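Local coordinates for protein betaine aldehyde dehydrogenase (PDB 4QTO) that catalyses the NAD-dependent oxidation of betaine aldehyde to glycine betaine, as a member of the aldehyde dehydrogenase family, at residues N284-F289 with A443-S448; V321-K326 with G424-Q429; T399-C404 with G417-V422. All blocks are in the same frame, centred on the assembly; numbering follows the deposited sequence.

All three contacts lie on one mixed, mostly parallel sheet of the aldehyde dehydrogenase fold. From the N terminus, the first strand of this sheet along the chain is 285-288, followed by strand 318-322, which passes into helix 323-337. The chain later forms strand 399-402 and, after a short crossover, returns in strand 419-425. Contact 3 closes this short loop. Contact 2 closes a wider one, where strand 419-425 reaches strand 318-322. Contact 1 closes the widest, when strand 443-447 pairs with strand 285-288. The loops nest without crossing: 3 inside 2, 2 inside 1. Contacts 1 and 2 touch through Phe-289 and Phe-425, contacts 2 and 3 through Val-321 and Val-422.

Contact 1. Residues N284-F289 with A443-S448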
loop_
_atom_site.group_PDB
_atom_site.type_symbol
_atom_site.label_atom_id
_atom_site.label_comp_id
_atom_site.label_asym_id
_atom_site.label_seq_id
_atom_site.Cartn_x
_atom_site.Cartn_y
_atom_site.Cartn_z
ATOM N N ASN A 284 -3.442 18.752 -25.815
ATOM C CA ASN A 284 -2.311 18.642 -24.895
ATOM C C ASN A 284 -1.295 19.727 -25.069
ATOM O O ASN A 284 -0.783 19.894 -26.179
ATOM C CB ASN A 284 -1.686 17.268 -25.106
ATOM C CG ASN A 284 -2.731 16.168 -25.096
ATOM O OD1 ASN A 284 -3.347 15.894 -24.091
ATOM N ND2 ASN A 284 -3.014 15.618 -26.292
ATOM N N PRO A 285 -1.000 20.458 -23.985
ATOM C CA PRO A 285 -0.051 21.551 -24.090
ATOM C C PRO A 285 1.409 21.126 -24.098
ATOM O O PRO A 285 1.797 20.234 -23.348
ATOM C CB PRO A 285 -0.367 22.376 -22.855
ATOM C CG PRO A 285 -0.785 21.376 -21.834
ATOM C CD PRO A 285 -1.543 20.340 -22.615
ATOM N N ASN A 286 2.222 21.840 -24.879
ATOM C CA ASN A 286 3.680 21.645 -24.909
ATOM C C ASN A 286 4.218 23.029 -24.563
ATOM O O ASN A 286 4.197 23.946 -25.403
ATOM C CB ASN A 286 4.100 21.163 -26.275
ATOM C CG ASN A 286 5.561 20.818 -26.334
ATOM O OD1 ASN A 286 6.303 21.089 -25.380
ATOM N ND2 ASN A 286 5.990 20.223 -27.436
ATOM N N ILE A 287 4.628 23.223 -23.314
ATOM C CA ILE A 287 5.010 24.521 -22.794
ATOM C C ILE A 287 6.535 24.689 -22.861
ATOM O O ILE A 287 7.277 23.941 -22.219
ATOM C CB ILE A 287 4.545 24.657 -21.332
ATOM C CG1 ILE A 287 3.026 24.481 -21.239
ATOM C CG2 ILE A 287 4.963 25.980 -20.741
ATOM C CD1 ILE A 287 2.503 24.363 -19.831
ATOM N N ILE A 288 6.969 25.700 -23.596
ATOM C CA ILE A 288 8.390 25.936 -23.835
ATOM C C ILE A 288 8.814 27.293 -23.296
ATOM O O ILE A 288 8.386 28.342 -23.788
ATOM C CB ILE A 288 8.670 25.818 -25.332
ATOM C CG1 ILE A 288 8.189 24.463 -25.892
ATOM C CG2 ILE A 288 10.143 26.067 -25.625
ATOM C CD1 ILE A 288 8.218 24.401 -27.395
ATOM N N PHE A 289 9.626 27.274 -22.253
ATOM C CA PHE A 289 10.160 28.501 -21.656
ATOM C C PHE A 289 11.392 29.001 -22.377
ATOM O O PHE A 289 12.067 28.240 -23.094
ATOM C CB PHE A 289 10.485 28.261 -20.193
ATOM C CG PHE A 289 9.275 28.235 -19.300
ATOM C CD1 PHE A 289 8.789 29.421 -18.769
ATOM C CD2 PHE A 289 8.610 27.065 -19.021
ATOM C CE1 PHE A 289 7.671 29.430 -17.966
ATOM C CE2 PHE A 289 7.491 27.058 -18.200
ATOM C CZ PHE A 289 7.019 28.262 -17.665
ATOM N N ALA A 443 -2.576 14.977 -21.082
ATOM C CA ALA A 443 -1.112 14.994 -20.924
ATOM C C ALA A 443 -0.540 16.298 -21.380
ATOM O O ALA A 443 -1.220 17.064 -22.055
ATOM C CB ALA A 443 -0.506 13.863 -21.749
ATOM N N GLY A 444 0.713 16.550 -21.023
ATOM C CA GLY A 444 1.380 17.766 -21.476
ATOM C C GLY A 444 2.820 17.773 -21.040
ATOM O O GLY A 444 3.240 16.927 -20.273
ATOM N N ALA A 445 3.563 18.769 -21.528
ATOM C CA ALA A 445 4.988 18.858 -21.209
ATOM C C ALA A 445 5.393 20.266 -20.825
ATOM O O ALA A 445 4.763 21.262 -21.229
ATOM C CB ALA A 445 5.812 18.466 -22.413
ATOM N N VAL A 446 6.487 20.331 -20.068
ATOM C CA VAL A 446 7.124 21.581 -19.721
ATOM C C VAL A 446 8.601 21.453 -20.032
ATOM O O VAL A 446 9.268 20.518 -19.557
ATOM C CB VAL A 446 6.994 21.935 -18.213
ATOM C CG1 VAL A 446 7.573 23.338 -18.011
ATOM C CG2 VAL A 446 5.553 21.843 -17.759
ATOM N N PHE A 447 9.118 22.366 -20.863
ATOM C CA PHE A 447 10.539 22.411 -21.238
ATOM C C PHE A 447 11.196 23.633 -20.594
ATOM O O PHE A 447 10.787 24.799 -20.860
ATOM C CB PHE A 447 10.720 22.436 -22.757
ATOM C CG PHE A 447 10.494 21.112 -23.393
ATOM C CD1 PHE A 447 9.218 20.669 -23.698
ATOM C CD2 PHE A 447 11.556 20.254 -23.621
ATOM C CE1 PHE A 447 9.009 19.400 -24.231
ATOM C CE2 PHE A 447 11.347 18.980 -24.134
ATOM C CZ PHE A 447 10.085 18.545 -24.442
ATOM N N SER A 448 12.192 23.367 -19.760
ATOM C CA SER A 448 12.992 24.396 -19.122
ATOM C C SER A 448 14.207 23.768 -18.467
ATOM O O SER A 448 14.061 22.696 -17.889
ATOM C CB SER A 448 12.193 25.068 -17.997
ATOM O OG SER A 448 13.002 26.022 -17.303
#
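Strands 285-288 and 443-447 run side by side in the parallel part of the aldehyde dehydrogenase sheet, with Ile-287 opposite Val-446. Backbone hydrogen bonds form the usual parallel ladder. Ile-287 uses both polar backbone atoms: its N hydrogen-bonds to Ala-445 O at 2.9 Å and its O accepts from Phe-447 N at 2.8 Å. Pro-285 O receives Ala-445 N, and Phe-289 N closes the ladder on Phe-447 O.

One side-chain hydrogen bond extends it backwards. Asn-284 OD1 accepts from Ala-443 N at 3.2 Å, with the donor 36° above the carbonyl plane. Its ND2 turns to the backbone oxygens of Ala-315 and the modified residue at position 313. Asn-284 thus ties this strand end to the chain beside the modified cysteine.

Side chains pack on both sides of the pair. Asn-286, Ile-288 and Phe-447 meet helix 294-306, while Val-446 and Phe-289 meet helix 451-460. The Phe-289 ring has its CG anti to the carbonyl carbon (chi1 -76°), which brings its edge to Val-446. CE2 lies 3.7 Å from Val-446 CG1, near the ring plane. On the face of Ala-445 and Phe-447, the amide of Asn-286 is turned 44° from the Phe-447 ring, and its OD1 sits 3.4 Å from Phe-447 CE1.

Contact 2. Residues V321-K326 with G424-Q429; sequences VQNSIK and GFETEQ
The CA of Gln-322 lies over the ring of Phe-425 where two neighbouring parallel strands end, one leading toward the helix that follows it and the other into the turn before helix 428-436. Phe-425 has its CG between the backbone N and the carbonyl carbon (chi1 66°), and this swings the ring back across the partner strand. The result is a CH-pi contact, with Gln-322 CA 3.8 Å from the centroid of the Phe-425 ring. Phe-289, just past the end of strand 285-288, meets the Phe-425 ring edge to face.

The Gln-322 chain runs extended past the ring. Its NE2 hydrogen-bonds to Glu-426 O at 3.1 Å, with the oxygen in the amide plane. Its OE1 goes to Asp-290 N, so both ends of the amide are held.

The last rungs of the parallel pairing are two backbone hydrogen bonds. Phe-425 N reaches Val-321 O at 3.1 Å, and Asn-323 N reaches Phe-425 O at 2.8 Å. Asn-323 ND2 also hydrogen-bonds to Glu-426 OE1 at 3.0 Å, nearly straight, on the anti side of the carboxylate. Glu-426 bends at chi2 (64°) to bring that oxygen back. Lys-326 lays CD and CE along Gly-424, while its NZ pairs with Glu-330.

The two strand ends are therefore joined by neutral amide donors as well as by these rungs. The amide of Asn-323 would probably help stabilise the negative charge of the exposed Glu-426.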
loop_
_atom_site.group_PDB
_atom_site.type_symbol
_atom_site.label_atom_id
_atom_site.label_comp_id
_atom_site.label_asym_id
_atom_site.label_seq_id
_atom_site.Cartn_x
_atom_site.Cartn_y
_atom_site.Cartn_z
ATOM N N VAL A 321 4.568 28.911 -26.137
ATOM C CA VAL A 321 5.993 29.285 -26.136
ATOM C C VAL A 321 6.161 30.685 -25.557
ATOM O O VAL A 321 5.356 31.607 -25.805
ATOM C CB VAL A 321 6.610 29.170 -27.558
ATOM C CG1 VAL A 321 5.916 30.080 -28.546
ATOM C CG2 VAL A 321 8.107 29.455 -27.522
ATOM N N GLN A 322 7.180 30.864 -24.747
ATOM C CA GLN A 322 7.380 32.147 -24.103
ATOM C C GLN A 322 7.557 33.259 -25.154
ATOM O O GLN A 322 8.281 33.064 -26.118
ATOM C CB GLN A 322 8.526 32.064 -23.072
ATOM C CG GLN A 322 8.511 33.228 -22.119
ATOM C CD GLN A 322 9.185 32.901 -20.796
ATOM O OE1 GLN A 322 10.044 32.016 -20.682
ATOM N NE2 GLN A 322 8.736 33.577 -19.747
ATOM N N ASN A 323 6.885 34.403 -24.936
ATOM C CA ASN A 323 6.907 35.483 -25.908
ATOM C C ASN A 323 8.291 35.883 -26.354
ATOM O O ASN A 323 8.511 36.206 -27.543
ATOM C CB ASN A 323 6.160 36.718 -25.384
ATOM C CG ASN A 323 4.655 36.527 -25.370
ATOM O OD1 ASN A 323 4.090 35.844 -26.238
ATOM N ND2 ASN A 323 3.992 37.154 -24.407
ATOM N N SER A 324 9.229 35.895 -25.419
ATOM C CA SER A 324 10.594 36.282 -25.711
ATOM C C SER A 324 11.297 35.475 -26.794
ATOM O O SER A 324 12.194 35.992 -27.478
ATOM C CB SER A 324 11.411 36.252 -24.404
ATOM O OG SER A 324 11.296 34.975 -23.806
ATOM N N ILE A 325 10.921 34.201 -26.943
ATOM C CA ILE A 325 11.503 33.327 -27.961
ATOM C C ILE A 325 10.501 32.841 -29.004
ATOM O O ILE A 325 10.832 31.971 -29.811
ATOM C CB ILE A 325 12.237 32.119 -27.361
ATOM C CG1 ILE A 325 11.337 31.218 -26.503
ATOM C CG2 ILE A 325 13.446 32.599 -26.562
ATOM C CD1 ILE A 325 11.813 29.780 -26.379
ATOM N N LYS A 326 9.299 33.408 -28.990
ATOM C CA LYS A 326 8.258 32.930 -29.888
ATOM C C LYS A 326 8.630 33.049 -31.355
ATOM O O LYS A 326 8.437 32.107 -32.108
ATOM C CB LYS A 326 6.958 33.670 -29.585
ATOM C CG LYS A 326 5.806 33.280 -30.464
ATOM C CD LYS A 326 4.568 33.970 -29.928
ATOM C CE LYS A 326 3.362 33.732 -30.779
ATOM N NZ LYS A 326 3.471 34.495 -32.047
ATOM N N GLY A 424 1.650 32.405 -27.677
ATOM C CA GLY A 424 2.691 32.928 -26.811
ATOM C C GLY A 424 2.191 33.148 -25.389
ATOM O O GLY A 424 0.976 33.311 -25.159
ATOM N N PHE A 425 3.114 33.151 -24.428
ATOM C CA PHE A 425 2.785 33.494 -23.040
ATOM C C PHE A 425 3.899 34.373 -22.475
ATOM O O PHE A 425 5.065 34.247 -22.864
ATOM C CB PHE A 425 2.557 32.291 -22.152
ATOM C CG PHE A 425 3.774 31.439 -21.922
ATOM C CD1 PHE A 425 4.675 31.766 -20.908
ATOM C CD2 PHE A 425 4.021 30.316 -22.694
ATOM C CE1 PHE A 425 5.794 30.978 -20.681
ATOM C CE2 PHE A 425 5.122 29.520 -22.459
ATOM C CZ PHE A 425 6.008 29.853 -21.451
ATOM N N GLU A 426 3.560 35.246 -21.537
ATOM C CA GLU A 426 4.552 36.165 -20.998
ATOM C C GLU A 426 5.265 35.603 -19.773
ATOM O O GLU A 426 6.492 35.686 -19.656
ATOM C CB GLU A 426 3.883 37.494 -20.651
ATOM C CG GLU A 426 4.822 38.591 -20.229
ATOM C CD GLU A 426 5.795 39.020 -21.335
ATOM O OE1 GLU A 426 5.471 38.904 -22.547
ATOM O OE2 GLU A 426 6.874 39.505 -20.955
ATOM N N THR A 427 4.485 35.056 -18.853
ATOM C CA THR A 427 4.959 34.578 -17.584
ATOM C C THR A 427 4.589 33.121 -17.305
ATOM O O THR A 427 3.720 32.542 -17.931
ATOM C CB THR A 427 4.270 35.396 -16.448
ATOM O OG1 THR A 427 2.846 35.173 -16.472
ATOM C CG2 THR A 427 4.540 36.916 -16.574
ATOM N N GLU A 428 5.228 32.568 -16.293
ATOM C CA GLU A 428 4.908 31.234 -15.820
ATOM C C GLU A 428 3.404 31.119 -15.474
ATOM O O GLU A 428 2.740 30.139 -15.821
ATOM C CB GLU A 428 5.798 31.007 -14.614
ATOM C CG GLU A 428 5.611 29.755 -13.863
ATOM C CD GLU A 428 6.520 29.708 -12.622
ATOM O OE1 GLU A 428 7.599 30.345 -12.617
ATOM O OE2 GLU A 428 6.145 28.970 -11.691
ATOM N N GLN A 429 2.868 32.145 -14.808
ATOM C CA GLN A 429 1.453 32.162 -14.435
ATOM C C GLN A 429 0.536 32.127 -15.653
ATOM O O GLN A 429 -0.462 31.399 -15.673
ATOM C CB GLN A 429 1.146 33.389 -13.555
ATOM C CG GLN A 429 1.837 33.370 -12.187
ATOM C CD GLN A 429 3.364 33.605 -12.178
ATOM O OE1 GLN A 429 3.981 34.190 -13.108
ATOM N NE2 GLN A 429 3.984 33.180 -11.064
HETATM O O HOH W 1 8.419 36.635 -22.399
#

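Contact 3. Residues T399-C404 with G417-V422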
loop_
_atom_site.group_PDB
_atom_site.type_symbol
_atom_site.label_atom_id
_atom_site.label_comp_id
_atom_site.label_asym_id
_atom_site.label_seq_id
_atom_site.Cartn_x
_atom_site.Cartn_y
_atom_site.Cartn_z
ATOM N N THR A 399 1.400 20.565 -40.522
ATOM C CA THR A 399 0.912 21.929 -40.519
ATOM C C THR A 399 1.202 22.666 -39.225
ATOM O O THR A 399 1.125 22.073 -38.132
ATOM C CB THR A 399 -0.623 21.850 -40.712
ATOM O OG1 THR A 399 -0.923 21.125 -41.920
ATOM C CG2 THR A 399 -1.286 23.202 -40.750
ATOM N N VAL A 400 1.548 23.953 -39.335
ATOM C CA VAL A 400 1.751 24.815 -38.167
ATOM C C VAL A 400 0.798 26.016 -38.330
ATOM O O VAL A 400 0.783 26.679 -39.378
ATOM C CB VAL A 400 3.183 25.364 -38.053
ATOM C CG1 VAL A 400 3.315 26.254 -36.816
ATOM C CG2 VAL A 400 4.192 24.224 -38.013
ATOM N N ILE A 401 0.001 26.258 -37.293
ATOM C CA ILE A 401 -0.941 27.372 -37.267
ATOM C C ILE A 401 -0.450 28.391 -36.232
ATOM O O ILE A 401 -0.229 28.052 -35.077
ATOM C CB ILE A 401 -2.370 26.882 -36.955
ATOM C CG1 ILE A 401 -2.809 25.890 -38.054
ATOM C CG2 ILE A 401 -3.330 28.054 -36.872
ATOM C CD1 ILE A 401 -4.203 25.299 -37.891
ATOM N N THR A 402 -0.306 29.638 -36.667
ATOM C CA THR A 402 0.191 30.728 -35.834
ATOM C C THR A 402 -0.821 31.869 -35.711
ATOM O O THR A 402 -1.889 31.840 -36.319
ATOM C CB THR A 402 1.501 31.289 -36.406
ATOM O OG1 THR A 402 1.280 31.765 -37.735
ATOM C CG2 THR A 402 2.593 30.232 -36.428
ATOM N N ASN A 403 -0.476 32.876 -34.904
ATOM C CA ASN A 403 -1.355 34.059 -34.747
ATOM C C ASN A 403 -2.753 33.608 -34.264
ATOM O O ASN A 403 -3.788 34.016 -34.810
ATOM C CB ASN A 403 -1.446 34.878 -36.037
ATOM C CG ASN A 403 -1.956 36.295 -35.802
ATOM O OD1 ASN A 403 -1.797 36.848 -34.722
ATOM N ND2 ASN A 403 -2.543 36.900 -36.839
ATOM N N CYS A 404 -2.760 32.709 -33.288
ATOM C CA CYS A 404 -4.018 32.211 -32.726
ATOM C C CYS A 404 -4.102 32.486 -31.217
ATOM O O CYS A 404 -3.136 32.970 -30.603
ATOM C CB CYS A 404 -4.398 30.767 -33.165
ATOM S SG CYS A 404 -3.237 29.431 -33.478
ATOM N N GLY A 417 -4.867 15.408 -36.014
ATOM C CA GLY A 417 -4.188 15.319 -37.278
ATOM C C GLY A 417 -2.802 15.924 -37.154
ATOM O O GLY A 417 -2.408 16.352 -36.056
ATOM N N PRO A 418 -2.089 16.069 -38.292
ATOM C CA PRO A 418 -0.694 16.535 -38.234
ATOM C C PRO A 418 -0.664 18.040 -38.220
ATOM O O PRO A 418 -0.235 18.689 -39.184
ATOM C CB PRO A 418 -0.086 15.941 -39.489
ATOM C CG PRO A 418 -1.225 15.850 -40.442
ATOM C CD PRO A 418 -2.457 15.571 -39.632
ATOM N N VAL A 419 -1.168 18.587 -37.129
ATOM C CA VAL A 419 -1.385 20.025 -37.003
ATOM C C VAL A 419 -1.087 20.458 -35.583
ATOM O O VAL A 419 -1.552 19.811 -34.625
ATOM C CB VAL A 419 -2.880 20.342 -37.239
ATOM C CG1 VAL A 419 -3.179 21.825 -37.096
ATOM C CG2 VAL A 419 -3.364 19.824 -38.594
ATOM N N VAL A 420 -0.344 21.544 -35.457
ATOM C CA VAL A 420 -0.102 22.187 -34.161
ATOM C C VAL A 420 -0.462 23.658 -34.261
ATOM O O VAL A 420 -0.402 24.250 -35.336
ATOM C CB VAL A 420 1.364 22.070 -33.683
ATOM C CG1 VAL A 420 1.804 20.608 -33.670
ATOM C CG2 VAL A 420 2.323 22.878 -34.537
ATOM N N THR A 421 -0.880 24.236 -33.132
ATOM C CA THR A 421 -1.097 25.679 -33.010
ATOM C C THR A 421 0.024 26.203 -32.117
ATOM O O THR A 421 0.568 25.442 -31.298
ATOM C CB THR A 421 -2.452 26.051 -32.353
ATOM O OG1 THR A 421 -2.603 25.364 -31.094
ATOM C CG2 THR A 421 -3.599 25.693 -33.254
ATOM N N VAL A 422 0.353 27.473 -32.253
ATOM C CA VAL A 422 1.376 28.113 -31.449
ATOM C C VAL A 422 0.795 29.380 -30.822
ATOM O O VAL A 422 0.331 30.278 -31.551
ATOM C CB VAL A 422 2.643 28.480 -32.271
ATOM C CG1 VAL A 422 3.730 29.029 -31.355
ATOM C CG2 VAL A 422 3.193 27.249 -33.009
HETATM O O HOH W 2 1.662 32.223 -33.084
HETATM O O HOH W 3 -0.260 32.973 -31.598
#
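Ile-401 and Val-419 meet through branches set by their first torsions. In Ile-401, CG1 stands anti to the carbonyl carbon (chi1 -60°), and the extended chain carries CD1 back along the sheet. In Val-419, CG1 stands anti to the backbone N (chi1 179°) and leans forward. The two side chains meet at an angle, with Ile-401 CD1 3.7 Å from Val-419 CG1. Further along this face, Cys-404 brings its SG near Thr-421 in one of its two conformers, so that contact is uncertain. Helix 358-373 packs here too, through Met-368 on Thr-399 and Ile-401.

The opposite face carries three valines. Val-400 and Val-420 lie side by side and point the same way. Val-400 CG1 also meets Val-422 CG2 at 3.9 Å. Helix 323-337 packs on this face, with Leu-333 and Val-337 against Val-400 and Glu-330 against Val-422.

The two strands belong to a beta-alpha-beta unit, strand 399-402, helix 409-412 and strand 419-425. They are parallel neighbours in the sheet, their axes 23° apart. Strand 399-402 also pairs with the antiparallel strand 377-380 on its other edge.

The ladder begins at Pro-418, the centre of an inverse gamma turn, whose O accepts a hydrogen bond from Thr-399 N at 2.8 Å. Val-420 follows, its N hydrogen-bonded to Thr-399 O and its O to Ile-401 N. Thr-399 O has a second hydrogen-bond partner in the hydroxyl of Tyr-306. The last rung is the hydrogen bond from Val-422 N to Ile-401 O at 2.9 Å.

Beyond this rung the chains separate and water fills in. One water accepts from Asn-403 N at 2.9 Å, and another from Cys-404 N at 3.0 Å. Both lie 2.8 Å from Val-422 O and can donate to it.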